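Acyl-CoA thioesterase II (PDB 4R9Z) probably hydrolyses fatty acyl-CoA thioesters, as a TesB-type thioesterase with a double hot-dog fold. Local coordinates at the interface of chains A and B. Coordinates in Å, arbitrary orientation; residue numbers count along the deposited sequence, not the author numbering. Chains: chain A/B, Uncharacterized protein.

The interface of chains A and B. Residues chain A 122-124, 227, 263; chain B 244-246.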
ATOM      1  N   TYR A 122      -0.674 -15.217  13.378  1.00 31.31           N
ATOM      2  CA  TYR A 122      -0.527 -14.295  14.490  1.00 26.58           C
ATOM      3  C   TYR A 122      -1.061 -12.928  14.094  1.00 22.87           C
ATOM      4  O   TYR A 122      -1.186 -12.616  12.912  1.00 26.15           O
ATOM      5  CB  TYR A 122       0.937 -14.198  14.948  1.00 26.24           C
ATOM      6  CG  TYR A 122       1.960 -13.816  13.893  1.00 25.61           C
ATOM      7  CD1 TYR A 122       2.200 -12.482  13.575  1.00 26.69           C
ATOM      8  CD2 TYR A 122       2.697 -14.784  13.231  1.00 29.25           C
ATOM      9  CE1 TYR A 122       3.145 -12.127  12.626  1.00 23.64           C
ATOM     10  CE2 TYR A 122       3.642 -14.440  12.278  1.00 29.61           C
ATOM     11  CZ  TYR A 122       3.859 -13.112  11.977  1.00 26.19           C
ATOM     12  OH  TYR A 122       4.797 -12.769  11.025  1.00 29.16           O
ATOM     13  N   GLN A 123      -1.398 -12.128  15.094  1.00 25.61           N
ATOM     14  CA  GLN A 123      -1.989 -10.819  14.868  1.00 29.75           C
ATOM     15  C   GLN A 123      -1.734  -9.906  16.053  1.00 32.05           C
ATOM     16  O   GLN A 123      -1.423 -10.378  17.144  1.00 34.99           O
ATOM     17  CB  GLN A 123      -3.489 -10.947  14.645  1.00 29.78           C
ATOM     18  CG  GLN A 123      -4.188 -11.647  15.795  1.00 18.60           C
ATOM     19  CD  GLN A 123      -5.686 -11.539  15.709  1.00 22.67           C
ATOM     20  OE1 GLN A 123      -6.336 -12.296  14.988  1.00 23.67           O
ATOM     21  NE2 GLN A 123      -6.249 -10.604  16.459  1.00 27.87           N
ATOM     22  N   PRO A 124      -1.887  -8.593  15.853  1.00 28.60           N
ATOM     23  CA  PRO A 124      -1.929  -7.738  17.038  1.00 31.33           C
ATOM     24  C   PRO A 124      -3.155  -8.066  17.876  1.00 37.17           C
ATOM     25  O   PRO A 124      -4.180  -8.497  17.342  1.00 35.32           O
ATOM     26  CB  PRO A 124      -2.017  -6.319  16.461  1.00 24.08           C
ATOM     27  CG  PRO A 124      -2.451  -6.494  15.043  1.00 25.01           C
ATOM     28  CD  PRO A 124      -1.926  -7.820  14.601  1.00 28.79           C
ATOM     29  N   HIS A 227      -6.816 -10.218   6.467  1.00 25.20           N
ATOM     30  CA  HIS A 227      -6.288 -11.226   7.372  1.00 24.59           C
ATOM     31  C   HIS A 227      -7.328 -12.337   7.537  1.00 23.05           C
ATOM     32  O   HIS A 227      -7.387 -13.259   6.729  1.00 25.88           O
ATOM     33  CB  HIS A 227      -5.927 -10.584   8.716  1.00 23.88           C
ATOM     34  CG  HIS A 227      -5.179 -11.486   9.648  1.00 27.03           C
ATOM     35  ND1 HIS A 227      -3.833 -11.751   9.511  1.00 25.39           N
ATOM     36  CD2 HIS A 227      -5.587 -12.166  10.747  1.00 28.62           C
ATOM     37  CE1 HIS A 227      -3.446 -12.563  10.480  1.00 30.73           C
ATOM     38  NE2 HIS A 227      -4.490 -12.830  11.243  1.00 24.94           N
ATOM     39  N   LEU A 263      -8.286 -10.416  13.794  1.00 27.85           N
ATOM     40  CA  LEU A 263      -7.944  -9.350  12.873  1.00 23.39           C
ATOM     41  C   LEU A 263      -8.601  -9.619  11.524  1.00 25.67           C
ATOM     42  O   LEU A 263      -8.529 -10.727  10.995  1.00 19.98           O
ATOM     43  CB  LEU A 263      -6.426  -9.233  12.727  1.00 24.41           C
ATOM     44  CG  LEU A 263      -5.877  -8.167  11.776  1.00 26.00           C
ATOM     45  CD1 LEU A 263      -6.127  -6.768  12.317  1.00 28.14           C
ATOM     46  CD2 LEU A 263      -4.391  -8.392  11.519  1.00 27.65           C
TER
ATOM     47  N   SER B 244       1.448  -9.178  11.583  1.00 21.94           N
ATOM     48  CA  SER B 244       0.470 -10.234  11.358  1.00 27.50           C
ATOM     49  C   SER B 244       0.829 -11.196  10.236  1.00 24.09           C
ATOM     50  O   SER B 244       1.578 -10.865   9.322  1.00 25.51           O
ATOM     51  CB  SER B 244      -0.904  -9.616  11.086  1.00 21.99           C
ATOM     52  OG  SER B 244      -0.830  -8.628  10.076  1.00 29.29           O
ATOM     53  N   SER B 245       0.308 -12.410  10.343  1.00 23.00           N
ATOM     54  CA  SER B 245       0.440 -13.391   9.283  1.00 25.30           C
ATOM     55  C   SER B 245      -0.824 -14.238   9.236  1.00 31.06           C
ATOM     56  O   SER B 245      -1.189 -14.882  10.218  1.00 35.75           O
ATOM     57  CB  SER B 245       1.680 -14.257   9.490  1.00 28.74           C
ATOM     58  OG  SER B 245       1.829 -15.201   8.442  1.00 32.23           O
ATOM     59  N   ALA B 246      -1.493 -14.220   8.089  1.00 40.57           N
ATOM     60  CA  ALA B 246      -2.733 -14.958   7.901  1.00 32.35           C
ATOM     61  C   ALA B 246      -2.458 -16.236   7.133  1.00 43.56           C
ATOM     62  O   ALA B 246      -2.872 -16.382   5.982  1.00 57.51           O
ATOM     63  CB  ALA B 246      -3.758 -14.108   7.170  1.00 39.41           C
TER
HETATM   64  O   HOH W   1      -2.088  -9.924   8.125  1.00 20.04           O
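A:Tyr122 and B:Ser245 pair their main chains as an antiparallel beta bridge, the amide N of A:Tyr122 giving a hydrogen bond of 3.2 Å to O of B:Ser245 and the amide N of B:Ser245 returning one of 3.0 Å to O of A:Tyr122. The two bonds differ in approach: the first meets a lone pair in the carbonyl plane, whereas in the second the N of B:Ser245 is tilted 30° from the carbonyl plane of A:Tyr122. Such short edge pairings between subunits illustrate how side chains on both sides of a bridge can reinforce its few backbone bonds. On one side the phenol ring of A:Tyr122 is laid over the B:Ser244–B:Ser245 backbone of the partner, its CG set between the backbone N and the carbonyl carbon (chi1 56°). The CB of B:Ser245 rests on a face of this ring, 3.7 Å from the centroid and displaced toward the CE2 rim in a CH-pi contact. The opposite rim, at CE1, lies along the backbone of B:Ser244, so the ring spans two successive residues. On the other side the ND1–CE1 side of the A:His227 ring lies against the B:Ser245–B:Ala246 peptide, which stands off the ring plane. The imidazole sits between two methyls, CB of B:Ala246 over one face near ND1, 3.3 Å from it, and CD2 of A:Leu263 over the opposite face, also toward the rim. CD2 of A:Leu263 also touches CB of B:Ser244, at 3.7 Å. A water couples the two polar groups here, 2.9 Å from ND1 of A:His227 and 2.7 Å from the hydroxyl OG of B:Ser244; which group donates is not settled. Behind this layer the side-chain amide of A:Gln123 ties its neighbours together, OE1 accepting from the backbone N of A:Leu263 and NE2 donating to O of A:Pro124. Repeated by two-fold symmetry, the patch pairs strand 121-122 of chain A with strand 245-246 of chain B and may help hold the dimer of the deposited assembly together.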